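PDB 1F00: intimin from Escherichia coli, which acts in cell adhesion, probably fixing enteropathogenic bacteria to the host surface by binding its receptor through a C-type lectin-like domain carried on Ig-like domains. Local coordinates for residues S212-L217 with S241-T246; E105-G110 with N228-Y233; K158-T163 with N183-P188. All blocks are in the same frame, centred on the assembly; numbering follows the deposited sequence.

Contact 1 of 3, residues S212-L217 with S241-T246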
loop_
_atom_site.group_PDB
_atom_site.type_symbol
_atom_site.label_atom_id
_atom_site.label_comp_id
_atom_site.label_asym_id
_atom_site.label_seq_id
_atom_site.Cartn_x
_atom_site.Cartn_y
_atom_site.Cartn_z
ATOM N N SER A 212 23.086 19.634 10.791
ATOM C CA SER A 212 24.434 19.731 11.352
ATOM C C SER A 212 25.471 20.118 10.316
ATOM O O SER A 212 26.548 20.616 10.654
ATOM C CB SER A 212 24.852 18.396 11.960
ATOM O OG SER A 212 25.015 17.428 10.941
ATOM N N SER A 213 25.139 19.897 9.049
ATOM C CA SER A 213 26.074 20.156 7.972
ATOM C C SER A 213 25.378 20.008 6.629
ATOM O O SER A 213 24.229 19.582 6.559
ATOM C CB SER A 213 27.177 19.110 8.040
ATOM O OG SER A 213 26.576 17.817 7.989
ATOM N N GLN A 214 26.100 20.337 5.565
ATOM C CA GLN A 214 25.570 20.193 4.219
ATOM C C GLN A 214 25.349 18.698 3.981
ATOM O O GLN A 214 24.410 18.294 3.295
ATOM C CB GLN A 214 26.565 20.775 3.206
ATOM C CG GLN A 214 26.621 22.308 3.253
ATOM C CD GLN A 214 27.876 22.897 2.630
ATOM O OE1 GLN A 214 27.895 24.064 2.235
ATOM N NE2 GLN A 214 28.933 22.099 2.552
ATOM N N ASN A 215 26.208 17.875 4.576
ATOM C CA ASN A 215 26.102 16.424 4.435
ATOM C C ASN A 215 24.732 15.898 4.876
ATOM O O ASN A 215 24.118 15.086 4.179
ATOM C CB ASN A 215 27.220 15.743 5.240
ATOM C CG ASN A 215 27.209 14.235 5.103
ATOM O OD1 ASN A 215 26.372 13.549 5.690
ATOM N ND2 ASN A 215 28.141 13.707 4.318
ATOM N N GLU A 216 24.234 16.373 6.016
ATOM C CA GLU A 216 22.940 15.904 6.508
ATOM C C GLU A 216 21.795 16.171 5.527
ATOM O O GLU A 216 20.923 15.323 5.354
ATOM C CB GLU A 216 22.622 16.525 7.879
ATOM C CG GLU A 216 21.313 16.005 8.499
ATOM C CD GLU A 216 21.209 16.282 9.996
ATOM O OE1 GLU A 216 21.514 17.411 10.418
ATOM O OE2 GLU A 216 20.810 15.372 10.756
ATOM N N LEU A 217 21.797 17.335 4.878
ATOM C CA LEU A 217 20.743 17.651 3.912
ATOM C C LEU A 217 21.011 16.985 2.561
ATOM O O LEU A 217 20.084 16.676 1.816
ATOM C CB LEU A 217 20.598 19.168 3.735
ATOM C CG LEU A 217 19.990 19.927 4.924
ATOM C CD1 LEU A 217 19.719 21.370 4.535
ATOM C CD2 LEU A 217 18.696 19.253 5.352
ATOM N N SER A 241 18.888 26.361 2.532
ATOM C CA SER A 241 18.727 26.277 3.980
ATOM C C SER A 241 20.025 26.371 4.777
ATOM O O SER A 241 21.053 25.836 4.374
ATOM C CB SER A 241 18.038 24.953 4.332
ATOM O OG SER A 241 16.987 24.669 3.426
ATOM N N TRP A 242 19.952 27.034 5.926
ATOM C CA TRP A 242 21.105 27.199 6.808
ATOM C C TRP A 242 21.551 25.855 7.384
ATOM O O TRP A 242 20.723 24.965 7.593
ATOM C CB TRP A 242 20.747 28.081 8.007
ATOM C CG TRP A 242 20.341 29.492 7.719
ATOM C CD1 TRP A 242 19.089 30.024 7.834
ATOM C CD2 TRP A 242 21.207 30.574 7.360
ATOM N NE1 TRP A 242 19.122 31.374 7.576
ATOM C CE2 TRP A 242 20.410 31.738 7.285
ATOM C CE3 TRP A 242 22.581 30.672 7.100
ATOM C CZ2 TRP A 242 20.942 32.991 6.960
ATOM C CZ3 TRP A 242 23.112 31.924 6.775
ATOM C CH2 TRP A 242 22.290 33.065 6.711
ATOM N N VAL A 243 22.851 25.708 7.631
ATOM C CA VAL A 243 23.370 24.503 8.281
ATOM C C VAL A 243 24.163 25.028 9.473
ATOM O O VAL A 243 24.689 26.142 9.422
ATOM C CB VAL A 243 24.305 23.632 7.372
ATOM C CG1 VAL A 243 23.602 23.291 6.067
ATOM C CG2 VAL A 243 25.630 24.333 7.127
ATOM N N GLN A 244 24.237 24.241 10.545
ATOM C CA GLN A 244 24.957 24.637 11.761
ATOM C C GLN A 244 26.328 25.250 11.456
ATOM O O GLN A 244 27.082 24.735 10.630
ATOM C CB GLN A 244 25.144 23.422 12.683
ATOM C CG GLN A 244 25.665 23.772 14.077
ATOM C CD GLN A 244 24.598 24.392 14.957
ATOM O OE1 GLN A 244 24.891 25.228 15.817
ATOM N NE2 GLN A 244 23.350 23.973 14.759
ATOM N N GLN A 245 26.652 26.347 12.132
ATOM C CA GLN A 245 27.943 27.008 11.925
ATOM C C GLN A 245 29.078 26.152 12.474
ATOM O O GLN A 245 28.916 25.482 13.496
ATOM C CB GLN A 245 28.004 28.352 12.666
ATOM C CG GLN A 245 27.237 29.518 12.052
ATOM C CD GLN A 245 27.332 30.763 12.924
ATOM O OE1 GLN A 245 27.101 30.699 14.129
ATOM N NE2 GLN A 245 27.676 31.899 12.320
ATOM N N THR A 246 30.221 26.169 11.795
ATOM C CA THR A 246 31.385 25.460 12.301
ATOM C C THR A 246 31.995 26.497 13.246
ATOM O O THR A 246 31.539 27.647 13.292
ATOM C CB THR A 246 32.428 25.145 11.200
ATOM O OG1 THR A 246 32.890 26.371 10.616
ATOM C CG2 THR A 246 31.829 24.250 10.120
HETATM O O HOH W 1 28.397 22.515 10.097
#
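S212 and S213 lie beside Q244 and V243 with paired CA atoms close together, S212 CA 5.0 Å from Q244 CA and S213 CA 5.1 Å from V243 CA. V243 carries the packing. Its chi1 of -54° sets CG1 anti to the carbonyl carbon, and that methyl rests against the backbone where the helix begins, 3.8 Å from S213 C and close to Q214 N. The valine CB touches the same serine, so CG1 and CB of the valine both rest on the main chain of S213. Q244 behaves differently: its CB sits 3.7 Å from S212 O, while the chain beyond, with CG anti to the backbone N (chi1 -170°), leads away. Water 1 completes this end, donating to S212 O at 2.7 Å and to Q244 O at 2.6 Å, a two-sided bridge between carbonyls. At the other end L217 CD1 meets S241 CB at 4.0 Å; the serine hydroxyl is engaged by I239 O and T279 OG1.

S213 is the N-cap, its OG taking a weak bond from E216 N. E216 OE1 returns to S212 N at 2.7 Å with an N-H...O angle of 164°, one residue earlier than a capping box would require, so the carboxylate ties down the turn ahead of the helix.

The neighbours complete the joint. Q244 is backbone-bonded to P211, which also packs on L217 and E216. V243 and S241 bond through their backbones to S256 and Y258 of strand 254-259, so the start of helix 214-224 is seated against strand 240-242 and the sheet it edges, with L217 and Q214 reaching onto strand 254-259.

Contact 2 of 3, residues E105-G110 with N228-Y233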
loop_
_atom_site.group_PDB
_atom_site.type_symbol
_atom_site.label_atom_id
_atom_site.label_comp_id
_atom_site.label_asym_id
_atom_site.label_seq_id
_atom_site.Cartn_x
_atom_site.Cartn_y
_atom_site.Cartn_z
ATOM N N GLU A 105 8.051 3.407 -4.688
ATOM C CA GLU A 105 8.563 4.442 -5.576
ATOM C C GLU A 105 8.594 5.882 -5.066
ATOM O O GLU A 105 7.573 6.437 -4.663
ATOM C CB GLU A 105 7.777 4.388 -6.892
ATOM C CG GLU A 105 8.084 5.519 -7.858
ATOM C CD GLU A 105 7.194 5.488 -9.081
ATOM O OE1 GLU A 105 5.958 5.431 -8.920
ATOM O OE2 GLU A 105 7.729 5.527 -10.205
ATOM N N ILE A 106 9.783 6.479 -5.093
ATOM C CA ILE A 106 9.966 7.869 -4.692
ATOM C C ILE A 106 9.338 8.698 -5.811
ATOM O O ILE A 106 9.831 8.694 -6.943
ATOM C CB ILE A 106 11.458 8.229 -4.595
ATOM C CG1 ILE A 106 12.163 7.266 -3.638
ATOM C CG2 ILE A 106 11.614 9.684 -4.144
ATOM C CD1 ILE A 106 11.641 7.322 -2.226
ATOM N N VAL A 107 8.263 9.409 -5.494
ATOM C CA VAL A 107 7.543 10.196 -6.493
ATOM C C VAL A 107 8.385 11.198 -7.283
ATOM O O VAL A 107 8.208 11.347 -8.494
ATOM C CB VAL A 107 6.335 10.931 -5.839
ATOM C CG1 VAL A 107 5.729 11.941 -6.808
ATOM C CG2 VAL A 107 5.278 9.914 -5.435
ATOM N N GLY A 108 9.307 11.877 -6.612
ATOM C CA GLY A 108 10.115 12.862 -7.306
ATOM C C GLY A 108 11.164 12.329 -8.267
ATOM O O GLY A 108 11.441 12.957 -9.291
ATOM N N THR A 109 11.733 11.169 -7.952
ATOM C CA THR A 109 12.794 10.579 -8.762
ATOM C C THR A 109 12.468 9.295 -9.526
ATOM O O THR A 109 13.153 8.961 -10.497
ATOM C CB THR A 109 14.016 10.286 -7.889
ATOM O OG1 THR A 109 13.686 9.256 -6.948
ATOM C CG2 THR A 109 14.436 11.538 -7.133
ATOM N N GLY A 110 11.447 8.564 -9.090
ATOM C CA GLY A 110 11.108 7.326 -9.769
ATOM C C GLY A 110 11.893 6.144 -9.228
ATOM O O GLY A 110 11.659 4.997 -9.621
ATOM N N ASN A 228 10.929 20.357 -4.736
ATOM C CA ASN A 228 9.790 20.945 -5.429
ATOM C C ASN A 228 9.083 20.014 -6.405
ATOM O O ASN A 228 8.247 20.449 -7.194
ATOM C CB ASN A 228 10.191 22.253 -6.125
ATOM C CG ASN A 228 11.242 22.059 -7.195
ATOM O OD1 ASN A 228 11.533 22.981 -7.952
ATOM N ND2 ASN A 228 11.819 20.870 -7.263
ATOM N N LYS A 229 9.426 18.731 -6.348
ATOM C CA LYS A 229 8.780 17.732 -7.188
ATOM C C LYS A 229 7.555 17.263 -6.414
ATOM O O LYS A 229 6.664 16.614 -6.961
ATOM C CB LYS A 229 9.715 16.549 -7.442
ATOM C CG LYS A 229 10.763 16.819 -8.503
ATOM C CD LYS A 229 10.121 16.977 -9.868
ATOM C CE LYS A 229 11.177 17.245 -10.928
ATOM N NZ LYS A 229 12.267 16.229 -10.864
ATOM N N TYR A 230 7.528 17.604 -5.128
ATOM C CA TYR A 230 6.425 17.236 -4.259
ATOM C C TYR A 230 5.425 18.381 -4.146
ATOM O O TYR A 230 5.801 19.542 -3.994
ATOM C CB TYR A 230 6.962 16.822 -2.885
ATOM C CG TYR A 230 7.944 15.678 -3.011
ATOM C CD1 TYR A 230 9.317 15.914 -3.063
ATOM C CD2 TYR A 230 7.491 14.375 -3.213
ATOM C CE1 TYR A 230 10.216 14.877 -3.327
ATOM C CE2 TYR A 230 8.378 13.336 -3.478
ATOM C CZ TYR A 230 9.737 13.594 -3.539
ATOM O OH TYR A 230 10.601 12.574 -3.854
ATOM N N GLU A 231 4.149 18.024 -4.249
ATOM C CA GLU A 231 3.037 18.964 -4.202
ATOM C C GLU A 231 3.211 20.105 -3.210
ATOM O O GLU A 231 3.042 21.276 -3.556
ATOM C CB GLU A 231 1.750 18.195 -3.878
ATOM C CG GLU A 231 0.477 19.015 -3.888
ATOM C CD GLU A 231 0.226 19.684 -5.227
ATOM O OE1 GLU A 231 0.554 19.076 -6.270
ATOM O OE2 GLU A 231 -0.311 20.816 -5.233
ATOM N N TYR A 232 3.557 19.762 -1.976
ATOM C CA TYR A 232 3.719 20.751 -0.922
ATOM C C TYR A 232 4.727 21.866 -1.206
ATOM O O TYR A 232 4.513 23.002 -0.801
ATOM C CB TYR A 232 4.106 20.055 0.383
ATOM C CG TYR A 232 4.155 20.976 1.579
ATOM C CD1 TYR A 232 2.991 21.345 2.253
ATOM C CD2 TYR A 232 5.371 21.459 2.058
ATOM C CE1 TYR A 232 3.043 22.167 3.389
ATOM C CE2 TYR A 232 5.433 22.281 3.185
ATOM C CZ TYR A 232 4.270 22.627 3.844
ATOM O OH TYR A 232 4.344 23.401 4.976
ATOM N N TYR A 233 5.824 21.545 -1.885
ATOM C CA TYR A 233 6.856 22.547 -2.170
ATOM C C TYR A 233 6.913 22.964 -3.643
ATOM O O TYR A 233 7.871 23.613 -4.070
ATOM C CB TYR A 233 8.244 22.017 -1.772
ATOM C CG TYR A 233 8.333 21.414 -0.383
ATOM C CD1 TYR A 233 8.093 20.056 -0.173
ATOM C CD2 TYR A 233 8.675 22.200 0.719
ATOM C CE1 TYR A 233 8.194 19.489 1.105
ATOM C CE2 TYR A 233 8.776 21.649 2.000
ATOM C CZ TYR A 233 8.533 20.292 2.184
ATOM O OH TYR A 233 8.625 19.748 3.448
HETATM O O HOH W 2 13.839 14.803 -9.185
#
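Y230 meets I106, V107 and G108 at a beta-hairpin bend, where strand 104-106 turns back to strand 112-113 in an antiparallel sheet of the Ig-like part. The bend is an alpha-turn, G110 N bonding to I106 O at 2.7 Å, and it presents the backbone of G108 to the loop 228-233 of the lectin-like domain. The tyrosine reaches it as follows. From CB, chi1 of -57° places CG anti to the carbonyl carbon, beside the backbone N, and the ring then extends to the bend. The near half of the ring makes no close approach to the hairpin; the first atom to do so is CE2, 3.9 Å from V107 CB, which comes in obliquely. CZ follows, 3.5 Å from G108 N. At the tip, Y230 OH accepts a hydrogen bond from G108 N at 3.1 Å, a moderately bent one with an N-H...O angle of 140°. The same hydroxyl is bonded to W224 O, so two backbone groups hold it, one from each domain, which would favour one orientation of the O-H. I106 CG2 lies at the ring edge, near its plane, and is 3.1 Å from Y230 OH, a tight approach for a methyl. Q124 of strand 124-130 and L120 of strand 118-120 also pack on the tyrosine.

K229 approaches G108 by a different route. Its CB lies 3.7 Å from G108 CA, a close fit made with a residue that has no side chain, and the chain, bent at chi2 and chi4, keeps CG and NZ near G108 O. Its amine ends at water 2, which accepts from K229 NZ at 2.7 Å and donates to G108 O at 3.0 Å.

Contact 3 of 3, residues K158-T163 with N183-P188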
loop_
_atom_site.group_PDB
_atom_site.type_symbol
_atom_site.label_atom_id
_atom_site.label_comp_id
_atom_site.label_asym_id
_atom_site.label_seq_id
_atom_site.Cartn_x
_atom_site.Cartn_y
_atom_site.Cartn_z
ATOM N N LYS A 158 3.904 12.521 6.816
ATOM C CA LYS A 158 3.666 13.757 7.555
ATOM C C LYS A 158 4.385 13.939 8.891
ATOM O O LYS A 158 4.992 14.986 9.128
ATOM C CB LYS A 158 2.162 13.919 7.755
ATOM C CG LYS A 158 1.394 13.782 6.452
ATOM C CD LYS A 158 -0.068 13.465 6.669
ATOM C CE LYS A 158 -0.891 14.689 6.982
ATOM N NZ LYS A 158 -2.345 14.324 7.067
ATOM N N GLU A 159 4.318 12.940 9.768
ATOM C CA GLU A 159 4.967 13.053 11.074
ATOM C C GLU A 159 5.679 11.766 11.481
ATOM O O GLU A 159 5.321 10.673 11.039
ATOM C CB GLU A 159 3.930 13.407 12.146
ATOM C CG GLU A 159 3.159 14.711 11.914
ATOM C CD GLU A 159 4.007 15.961 12.118
ATOM O OE1 GLU A 159 5.100 15.867 12.717
ATOM O OE2 GLU A 159 3.565 17.049 11.691
ATOM N N LYS A 160 6.678 11.902 12.345
ATOM C CA LYS A 160 7.429 10.751 12.811
ATOM C C LYS A 160 6.540 9.796 13.602
ATOM O O LYS A 160 5.891 10.182 14.572
ATOM C CB LYS A 160 8.606 11.199 13.671
ATOM C CG LYS A 160 9.602 12.074 12.929
ATOM C CD LYS A 160 10.771 12.479 13.820
ATOM C CE LYS A 160 11.603 11.283 14.246
ATOM N NZ LYS A 160 12.738 11.700 15.121
ATOM N N GLY A 161 6.522 8.544 13.174
ATOM C CA GLY A 161 5.717 7.548 13.848
ATOM C C GLY A 161 5.588 6.329 12.970
ATOM O O GLY A 161 6.129 6.292 11.867
ATOM N N THR A 162 4.870 5.328 13.463
ATOM C CA THR A 162 4.670 4.106 12.715
ATOM C C THR A 162 3.177 3.854 12.547
ATOM O O THR A 162 2.390 4.032 13.478
ATOM C CB THR A 162 5.333 2.902 13.429
ATOM O OG1 THR A 162 5.044 1.698 12.711
ATOM C CG2 THR A 162 4.823 2.776 14.856
ATOM N N THR A 163 2.785 3.474 11.338
ATOM C CA THR A 163 1.390 3.189 11.065
ATOM C C THR A 163 1.358 2.171 9.937
ATOM O O THR A 163 2.404 1.688 9.498
ATOM C CB THR A 163 0.618 4.482 10.670
ATOM O OG1 THR A 163 -0.790 4.211 10.659
ATOM C CG2 THR A 163 1.051 4.976 9.286
ATOM N N ASN A 183 14.056 7.824 11.401
ATOM C CA ASN A 183 15.102 8.315 12.285
ATOM C C ASN A 183 15.054 9.839 12.346
ATOM O O ASN A 183 15.286 10.427 13.401
ATOM C CB ASN A 183 16.477 7.868 11.781
ATOM C CG ASN A 183 16.736 6.389 12.020
ATOM O OD1 ASN A 183 17.185 5.670 11.126
ATOM N ND2 ASN A 183 16.463 5.931 13.237
ATOM N N SER A 184 14.743 10.470 11.215
ATOM C CA SER A 184 14.678 11.931 11.140
ATOM C C SER A 184 13.568 12.456 10.235
ATOM O O SER A 184 13.197 11.811 9.257
ATOM C CB SER A 184 16.005 12.492 10.619
ATOM O OG SER A 184 17.061 12.213 11.515
ATOM N N LEU A 185 13.062 13.643 10.568
ATOM C CA LEU A 185 12.031 14.313 9.781
ATOM C C LEU A 185 12.598 15.687 9.416
ATOM O O LEU A 185 13.070 16.418 10.286
ATOM C CB LEU A 185 10.746 14.488 10.592
ATOM C CG LEU A 185 9.588 15.168 9.857
ATOM C CD1 LEU A 185 9.072 14.261 8.748
ATOM C CD2 LEU A 185 8.464 15.482 10.842
ATOM N N ILE A 186 12.536 16.032 8.132
ATOM C CA ILE A 186 13.071 17.296 7.624
ATOM C C ILE A 186 11.934 18.285 7.387
ATOM O O ILE A 186 11.048 18.038 6.573
ATOM C CB ILE A 186 13.841 17.052 6.300
ATOM C CG1 ILE A 186 14.798 15.864 6.468
ATOM C CG2 ILE A 186 14.605 18.299 5.902
ATOM C CD1 ILE A 186 15.806 16.034 7.602
ATOM N N VAL A 187 11.966 19.413 8.087
ATOM C CA VAL A 187 10.893 20.394 7.971
ATOM C C VAL A 187 11.314 21.783 7.490
ATOM O O VAL A 187 11.723 22.621 8.287
ATOM C CB VAL A 187 10.167 20.544 9.328
ATOM C CG1 VAL A 187 9.042 21.567 9.219
ATOM C CG2 VAL A 187 9.628 19.186 9.783
ATOM N N PRO A 188 11.222 22.038 6.174
ATOM C CA PRO A 188 11.593 23.347 5.624
ATOM C C PRO A 188 10.466 24.344 5.912
ATOM O O PRO A 188 9.288 24.023 5.730
ATOM C CB PRO A 188 11.716 23.084 4.119
ATOM C CG PRO A 188 11.914 21.597 4.014
ATOM C CD PRO A 188 11.007 21.063 5.093
#
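K160 and L185 come together through their first torsions: in the lysine CG stands anti to the carbonyl carbon (chi1 -61°), and in the leucine CG is anti to the backbone N (chi1 -179°). Both CB atoms are directed across the contact, and the two side chains pass each other in opposite directions. The evidence is in the methylenes, with K160 CG 3.5 Å from L185 CB and K160 CD 3.8 Å from the same CB, an apolar lysine stem laid over the root of the leucine. Beyond CD the lysine bends at chi3, and K160 NZ closes on N183 O at 3.3 Å, a weak bond. NZ also bonds to an oxygen of the C-terminal carboxylate of K282, whose negative charge probably favours the charged amine. The leucine's CD2 sits 3.9 Å from K158 O and equally far, 3.9 Å, from E159 OE1, the carboxylate having curled back at chi2; W119 packs on the leucine too.

Segment 158-163, the loop between strands 154-157 and 163-169 of the Ig-like domain, thus packs on the first strand of the lectin-like domain, an interdomain junction. That strand, 184-190, runs antiparallel to the C-terminal strand 276-281, and such pairing of first and last strands is a hallmark of the C-type lectin-like fold.

Contacts 2 and 3 both join Ig-like elements to the lectin-like domain, contact 2 by a hairpin bend and contact 3 by a loop, whereas contact 1 lies wholly within the lectin-like domain. Contact 3 is the surface one; contacts 1 and 2 are partly buried. Their chemistry follows: contact 1 relies on valine and leucine packing plus a water between carbonyls, contact 2 on a tyrosine hydroxyl bonded to backbone, and contact 3 on a lysine stem with a weakly bonded amine. Strand 184-190 links them, since I186 CG2 lies 4.2 Å from L217 CD2 of contact 1 and P188 CD 3.2 Å from Y233 OH of contact 2.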